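Putative decarboxylase involved in desferrioxamine biosynthesis (Erwinia amylovora, PDB 5O5C) probably acts as the pyridoxal 5'-phosphate-dependent lysine decarboxylase of the desferrioxamine siderophore pathway, a group II decarboxylase of type I fold. Local coordinates at residues D163-S168 against K375-R381; D322-Y328 against G339-R344. All coordinates share one frame; numbering follows the deposited sequence.

Contact 1: residues D163-S168 against K375-R381; sequences DGIFTS and KSIQTTR. With PLP (pyridoxal-5'-phosphate), chain G.
Charge pairing joins Asp163 to Lys375 at the start of the edge strand 163-167. The lysine chain is bent about CG-CD (chi3 -70°), and the two side chains cross at about a right angle, bringing Lys375 NZ within 3.0 Å of Asp163 OD1, on the syn side but 32° out of the carboxylate plane. The same ammonium gives a second bond, 3.0 Å from Lys375 NZ to Gly164 O, while Asp163 OD1 also accepts from Gly164 N; both donors reach that oxygen from one face of the carboxylate.

Van der Waals packing centres on Ile165. Its CD1 lies over one face of the Arg381 guanidinium, 3.4 Å from NH2, and its CG2 packs against Lys375 O. Glu145 of helix 140-156 forms a salt bridge with Arg381 NH2.

Water supplies the third link: it donates to Phe166 O and Gln378 OE1, which also accepts from Gln172 NE2 of helix 170-189, and accepts from Ser376 OG, whose oxygen receives Gln378 N in an ST turn. Beyond this anchor, Thr380 grips the phosphate through N and OG1, the latter 2.7 Å from PLP O3P. Since Thr171 of the second subunit binds this cofactor too, the loop moored here contributes to its partner's active site.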
loop_
_atom_site.group_PDB
_atom_site.type_symbol
_atom_site.label_atom_id
_atom_site.label_comp_id
_atom_site.label_asym_id
_atom_site.label_seq_id
_atom_site.Cartn_x
_atom_site.Cartn_y
_atom_site.Cartn_z
ATOM N N ASP B 163 -18.554 -8.884 1.620
ATOM C CA ASP B 163 -17.402 -8.515 2.454
ATOM C C ASP B 163 -16.402 -7.636 1.702
ATOM O O ASP B 163 -16.531 -7.410 0.483
ATOM C CB ASP B 163 -16.716 -9.789 2.916
ATOM C CG ASP B 163 -15.881 -9.621 4.189
ATOM O OD1 ASP B 163 -15.672 -8.514 4.718
ATOM O OD2 ASP B 163 -15.395 -10.654 4.659
ATOM N N GLY B 164 -15.385 -7.161 2.409
ATOM C CA GLY B 164 -14.294 -6.419 1.738
ATOM C C GLY B 164 -13.037 -6.265 2.538
ATOM O O GLY B 164 -12.913 -6.809 3.619
ATOM N N ILE B 165 -12.108 -5.483 2.014
ATOM C CA ILE B 165 -10.810 -5.356 2.620
ATOM C C ILE B 165 -10.210 -3.989 2.267
ATOM O O ILE B 165 -10.517 -3.418 1.244
ATOM C CB ILE B 165 -9.937 -6.534 2.156
ATOM C CG1 ILE B 165 -8.534 -6.429 2.692
ATOM C CG2 ILE B 165 -9.901 -6.639 0.653
ATOM C CD1 ILE B 165 -8.411 -6.842 4.113
ATOM N N PHE B 166 -9.384 -3.455 3.150
ATOM C CA PHE B 166 -8.677 -2.252 2.833
ATOM C C PHE B 166 -7.389 -2.651 2.073
ATOM O O PHE B 166 -6.654 -3.575 2.463
ATOM C CB PHE B 166 -8.394 -1.451 4.074
ATOM C CG PHE B 166 -9.503 -0.518 4.485
ATOM C CD1 PHE B 166 -10.567 -0.964 5.255
ATOM C CD2 PHE B 166 -9.435 0.852 4.177
ATOM C CE1 PHE B 166 -11.592 -0.102 5.638
ATOM C CE2 PHE B 166 -10.455 1.728 4.567
ATOM C CZ PHE B 166 -11.519 1.257 5.309
ATOM N N THR B 167 -7.110 -1.895 1.022
ATOM C CA THR B 167 -5.922 -2.039 0.191
ATOM C C THR B 167 -5.176 -0.740 0.101
ATOM O O THR B 167 -5.622 0.237 0.644
ATOM C CB THR B 167 -6.342 -2.293 -1.232
ATOM O OG1 THR B 167 -7.056 -1.147 -1.668
ATOM C CG2 THR B 167 -7.232 -3.497 -1.297
ATOM N N SER B 168 -4.095 -0.702 -0.697
ATOM C CA SER B 168 -3.286 0.494 -0.809
ATOM C C SER B 168 -4.003 1.576 -1.512
ATOM O O SER B 168 -3.666 2.752 -1.370
ATOM C CB SER B 168 -1.966 0.244 -1.523
ATOM O OG SER B 168 -2.031 -0.388 -2.759
ATOM N N LYS B 375 -8.234 -12.367 3.168
ATOM C CA LYS B 375 -8.909 -11.653 2.070
ATOM C C LYS B 375 -8.033 -10.652 1.262
ATOM O O LYS B 375 -8.524 -9.911 0.394
ATOM C CB LYS B 375 -10.105 -10.853 2.623
ATOM C CG LYS B 375 -11.020 -11.593 3.595
ATOM C CD LYS B 375 -12.178 -10.757 4.132
ATOM C CE LYS B 375 -11.743 -9.673 5.085
ATOM N NZ LYS B 375 -12.851 -8.973 5.760
ATOM N N SER B 376 -6.751 -10.638 1.527
ATOM C CA SER B 376 -5.849 -9.569 1.082
ATOM C C SER B 376 -4.821 -10.164 0.192
ATOM O O SER B 376 -4.544 -11.361 0.321
ATOM C CB SER B 376 -5.187 -8.939 2.309
ATOM O OG SER B 376 -4.404 -7.791 2.000
ATOM N N ILE B 377 -4.285 -9.349 -0.729
ATOM C CA ILE B 377 -3.104 -9.651 -1.495
ATOM C C ILE B 377 -1.846 -8.947 -0.946
ATOM O O ILE B 377 -0.759 -9.038 -1.547
ATOM C CB ILE B 377 -3.257 -9.423 -3.053
ATOM C CG1 ILE B 377 -3.685 -8.028 -3.382
ATOM C CG2 ILE B 377 -4.171 -10.463 -3.699
ATOM C CD1 ILE B 377 -3.020 -7.484 -4.601
ATOM N N GLN B 378 -1.984 -8.259 0.186
ATOM C CA GLN B 378 -0.848 -7.793 0.973
ATOM C C GLN B 378 -0.661 -8.731 2.180
ATOM O O GLN B 378 -1.567 -9.508 2.547
ATOM C CB GLN B 378 -1.135 -6.375 1.499
ATOM C CG GLN B 378 -1.358 -5.288 0.433
ATOM C CD GLN B 378 -1.871 -3.959 0.996
ATOM O OE1 GLN B 378 -3.056 -3.747 1.139
ATOM N NE2 GLN B 378 -0.979 -3.062 1.267
ATOM N N THR B 379 0.490 -8.589 2.830
ATOM C CA THR B 379 0.725 -9.181 4.103
ATOM C C THR B 379 0.658 -8.109 5.213
ATOM O O THR B 379 -0.408 -7.686 5.585
ATOM C CB THR B 379 1.996 -10.061 4.083
ATOM O OG1 THR B 379 1.999 -10.933 2.930
ATOM C CG2 THR B 379 2.006 -10.981 5.349
ATOM N N THR B 380 1.786 -7.619 5.701
ATOM C CA THR B 380 1.814 -6.523 6.611
ATOM C C THR B 380 1.016 -5.318 6.088
ATOM O O THR B 380 1.257 -4.849 4.981
ATOM C CB THR B 380 3.261 -6.087 6.832
ATOM O OG1 THR B 380 3.910 -7.135 7.478
ATOM C CG2 THR B 380 3.356 -4.876 7.687
ATOM N N ARG B 381 0.093 -4.832 6.887
ATOM C CA ARG B 381 -0.796 -3.783 6.449
ATOM C C ARG B 381 -1.165 -2.847 7.598
ATOM O O ARG B 381 -1.488 -3.291 8.658
ATOM C CB ARG B 381 -2.030 -4.383 5.820
ATOM C CG ARG B 381 -2.842 -3.415 4.994
ATOM C CD ARG B 381 -4.017 -4.153 4.354
ATOM N NE ARG B 381 -5.200 -4.179 5.230
ATOM C CZ ARG B 381 -5.750 -5.256 5.768
ATOM N NH1 ARG B 381 -5.226 -6.476 5.618
ATOM N NH2 ARG B 381 -6.829 -5.112 6.511
HETATM N N1 PLP G . 9.706 -11.869 2.827
HETATM C C2 PLP G . 10.158 -12.120 4.083
HETATM C C2A PLP G . 11.456 -12.829 4.321
HETATM C C3 PLP G . 9.400 -11.655 5.251
HETATM O O3 PLP G . 9.872 -11.925 6.501
HETATM C C4 PLP G . 8.122 -10.943 4.994
HETATM C C4A PLP G . 7.296 -10.430 6.114
HETATM C C5 PLP G . 7.727 -10.738 3.567
HETATM C C6 PLP G . 8.565 -11.207 2.551
HETATM C C5A PLP G . 6.447 -9.995 3.226
HETATM O O4P PLP G . 6.581 -8.614 3.582
HETATM P P PLP G . 5.336 -7.744 4.131
HETATM O O1P PLP G . 6.003 -6.428 4.474
HETATM O O2P PLP G . 4.419 -7.684 2.931
HETATM O O3P PLP G . 4.805 -8.470 5.325
HETATM O O HOH W 1 -5.098 -5.513 1.309
#

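Contact 2: residues D322-Y328 against G339-R344. With PLP (pyridoxal-5'-phosphate), chain H.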
loop_
_atom_site.group_PDB
_atom_site.type_symbol
_atom_site.label_atom_id
_atom_site.label_comp_id
_atom_site.label_asym_id
_atom_site.label_seq_id
_atom_site.Cartn_x
_atom_site.Cartn_y
_atom_site.Cartn_z
ATOM N N ASP B 322 -20.735 -7.401 -8.807
ATOM C CA ASP B 322 -20.061 -8.543 -8.175
ATOM C C ASP B 322 -18.916 -8.051 -7.284
ATOM O O ASP B 322 -18.705 -8.631 -6.171
ATOM C CB ASP B 322 -19.606 -9.542 -9.229
ATOM C CG ASP B 322 -20.769 -10.162 -9.927
ATOM O OD1 ASP B 322 -21.488 -10.868 -9.230
ATOM O OD2 ASP B 322 -21.002 -9.874 -11.118
ATOM N N SER B 323 -18.218 -6.993 -7.756
ATOM C CA SER B 323 -17.260 -6.192 -6.932
ATOM C C SER B 323 -17.321 -4.697 -7.093
ATOM O O SER B 323 -17.845 -4.195 -8.077
ATOM C CB SER B 323 -15.818 -6.564 -7.231
ATOM O OG SER B 323 -15.569 -6.523 -8.626
ATOM N N VAL B 324 -16.737 -3.998 -6.114
ATOM C CA VAL B 324 -16.748 -2.546 -6.070
ATOM C C VAL B 324 -15.417 -2.052 -5.506
ATOM O O VAL B 324 -14.941 -2.561 -4.435
ATOM C CB VAL B 324 -17.879 -1.924 -5.203
ATOM C CG1 VAL B 324 -17.898 -0.405 -5.364
ATOM C CG2 VAL B 324 -19.249 -2.445 -5.537
ATOM N N THR B 325 -14.822 -1.096 -6.197
ATOM C CA THR B 325 -13.663 -0.402 -5.669
ATOM C C THR B 325 -14.048 1.004 -5.212
ATOM O O THR B 325 -14.739 1.736 -5.915
ATOM C CB THR B 325 -12.514 -0.266 -6.672
ATOM O OG1 THR B 325 -12.923 0.619 -7.728
ATOM C CG2 THR B 325 -12.157 -1.463 -7.209
ATOM N N VAL B 326 -13.491 1.393 -4.085
ATOM C CA VAL B 326 -13.840 2.628 -3.391
ATOM C C VAL B 326 -12.566 3.338 -2.905
ATOM O O VAL B 326 -11.780 2.680 -2.221
ATOM C CB VAL B 326 -14.676 2.248 -2.148
ATOM C CG1 VAL B 326 -14.878 3.431 -1.243
ATOM C CG2 VAL B 326 -16.011 1.678 -2.560
ATOM N N ASP B 327 -12.396 4.659 -3.171
ATOM C CA ASP B 327 -11.226 5.432 -2.637
ATOM C C ASP B 327 -11.649 6.519 -1.684
ATOM O O ASP B 327 -12.176 7.531 -2.106
ATOM C CB ASP B 327 -10.344 6.111 -3.698
ATOM C CG ASP B 327 -9.253 5.238 -4.248
ATOM O OD1 ASP B 327 -9.082 4.087 -3.885
ATOM O OD2 ASP B 327 -8.556 5.751 -5.121
ATOM N N TYR B 328 -11.399 6.283 -0.389
ATOM C CA TYR B 328 -11.720 7.227 0.631
ATOM C C TYR B 328 -10.736 8.358 0.595
ATOM O O TYR B 328 -11.080 9.493 1.050
ATOM C CB TYR B 328 -11.740 6.631 2.031
ATOM C CG TYR B 328 -12.485 5.347 2.189
ATOM C CD1 TYR B 328 -13.875 5.355 2.366
ATOM C CD2 TYR B 328 -11.835 4.106 2.174
ATOM C CE1 TYR B 328 -14.585 4.188 2.546
ATOM C CE2 TYR B 328 -12.571 2.911 2.345
ATOM C CZ TYR B 328 -13.963 2.970 2.508
ATOM O OH TYR B 328 -14.759 1.810 2.679
ATOM N N GLY B 339 -8.379 3.226 1.093
ATOM C CA GLY B 339 -9.160 2.695 0.042
ATOM C C GLY B 339 -9.400 1.252 0.299
ATOM O O GLY B 339 -8.700 0.626 1.092
ATOM N N ALA B 340 -10.431 0.761 -0.341
ATOM C CA ALA B 340 -10.952 -0.562 -0.081
ATOM C C ALA B 340 -11.633 -1.179 -1.275
ATOM O O ALA B 340 -12.088 -0.464 -2.204
ATOM C CB ALA B 340 -11.921 -0.515 1.100
ATOM N N PHE B 341 -11.663 -2.519 -1.226
ATOM C CA PHE B 341 -12.222 -3.399 -2.270
ATOM C C PHE B 341 -13.364 -4.240 -1.693
ATOM O O PHE B 341 -13.216 -4.825 -0.636
ATOM C CB PHE B 341 -11.124 -4.317 -2.765
ATOM C CG PHE B 341 -11.595 -5.327 -3.726
ATOM C CD1 PHE B 341 -12.009 -4.944 -4.965
ATOM C CD2 PHE B 341 -11.709 -6.660 -3.359
ATOM C CE1 PHE B 341 -12.511 -5.846 -5.860
ATOM C CE2 PHE B 341 -12.175 -7.592 -4.270
ATOM C CZ PHE B 341 -12.607 -7.174 -5.514
ATOM N N PHE B 342 -14.486 -4.320 -2.400
ATOM C CA PHE B 342 -15.667 -4.993 -1.923
ATOM C C PHE B 342 -16.125 -6.064 -2.881
ATOM O O PHE B 342 -16.109 -5.830 -4.067
ATOM C CB PHE B 342 -16.784 -4.006 -1.712
ATOM C CG PHE B 342 -16.470 -3.013 -0.666
ATOM C CD1 PHE B 342 -15.744 -1.893 -0.978
ATOM C CD2 PHE B 342 -16.811 -3.252 0.650
ATOM C CE1 PHE B 342 -15.394 -1.010 -0.023
ATOM C CE2 PHE B 342 -16.430 -2.373 1.625
ATOM C CZ PHE B 342 -15.719 -1.252 1.296
ATOM N N VAL B 343 -16.576 -7.203 -2.332
ATOM C CA VAL B 343 -17.190 -8.293 -3.110
ATOM C C VAL B 343 -18.667 -8.605 -2.720
ATOM O O VAL B 343 -19.056 -8.466 -1.583
ATOM C CB VAL B 343 -16.383 -9.568 -3.015
ATOM C CG1 VAL B 343 -15.072 -9.420 -3.782
ATOM C CG2 VAL B 343 -16.142 -10.007 -1.576
ATOM N N ARG B 344 -19.463 -9.038 -3.681
ATOM C CA ARG B 344 -20.845 -9.398 -3.430
ATOM C C ARG B 344 -20.888 -10.692 -2.573
ATOM O O ARG B 344 -21.671 -10.787 -1.667
ATOM C CB ARG B 344 -21.547 -9.619 -4.760
ATOM C CG ARG B 344 -23.011 -9.889 -4.661
ATOM C CD ARG B 344 -23.704 -9.982 -6.021
ATOM N NE ARG B 344 -25.101 -9.817 -5.718
ATOM C CZ ARG B 344 -25.873 -8.792 -6.034
ATOM N NH1 ARG B 344 -25.398 -7.773 -6.705
ATOM N NH2 ARG B 344 -27.130 -8.761 -5.645
HETATM N N1 PLP H . -10.154 4.042 -10.634
HETATM C C2 PLP H . -10.564 5.304 -10.877
HETATM C C2A PLP H . -11.940 5.571 -11.409
HETATM C C3 PLP H . -9.642 6.413 -10.594
HETATM O O3 PLP H . -9.999 7.721 -10.820
HETATM C C4 PLP H . -8.317 6.035 -10.046
HETATM C C4A PLP H . -7.276 7.054 -9.788
HETATM C C5 PLP H . -7.991 4.624 -9.829
HETATM C C6 PLP H . -8.945 3.686 -10.169
HETATM C C5A PLP H . -6.634 4.239 -9.286
HETATM O O4P PLP H . -6.683 4.662 -7.914
HETATM P P PLP H . -5.450 4.722 -6.872
HETATM O O1P PLP H . -4.632 5.888 -7.328
HETATM O O2P PLP H . -6.110 5.026 -5.551
HETATM O O3P PLP H . -4.691 3.443 -6.877
#
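Gly339 opens the antiparallel pairing opposite Asp327, its CA lying 3.7 Å from CD2 of the Tyr328 ring. In the next pair, Ala340 N bonds to Val326 O and Val326 N to Ala340 O, both at 3.0 Å. The Ala340 methyl, CB, meets the edge of the Tyr328 ring 3.7 Å from CE2. One face of that ring rests on Val326 CG1, and its hydroxyl is hydrogen-bonded to Thr152 of helix 140-156.

Phe341 turns to the other face of the sheet, towards helix 170-189. With CG anti to the backbone N (chi1 175°), its ring reaches across to the neighbouring strand: CE1 meets Ser323 CB at 3.7 Å, and Thr325 CG2 touches the ring edge. Phe342 returns to the side of helix 140-156, where Ile149, Leu153 and Ile156 pack on it. Its backbone is paired with Val324 by two bonds, its CE1 sits 3.7 Å from Val326 CG2, and Tyr328 OH approaches in the ring plane at 3.5 Å from CZ.

After Val343, Arg344 N closes the ladder on Asp322 O at 2.6 Å. One face, with Val324, Val326, Ala340 and Phe342, is thus apolar, while the other mixes Phe341 and Val343 with Ser323, Thr325 and Asp327, whose OD2 lies 2.6 Å from PLP O2P at the cofactor end of the strand.

Both contacts are buried and belong to the mixed sheet of the large, cofactor-binding domain, where strand 163-167 of contact 1 lies beside strand 339-343 of contact 2. Backbone bonds from Asp163 to Val343 and from Ile165 to Phe341 join them, and Phe166 meets Tyr328 ring to ring. Contact 2, nearer the centre of the chain, is regular strand pairing sandwiched by helices. Contact 1 sits at the sheet's edge, where a loop without regular structure is fastened by charge, side-chain packing and water. Their cofactors differ accordingly: Asp327 lies by the PLP of its own subunit, whereas Thr380 reaches the one held by the second subunit.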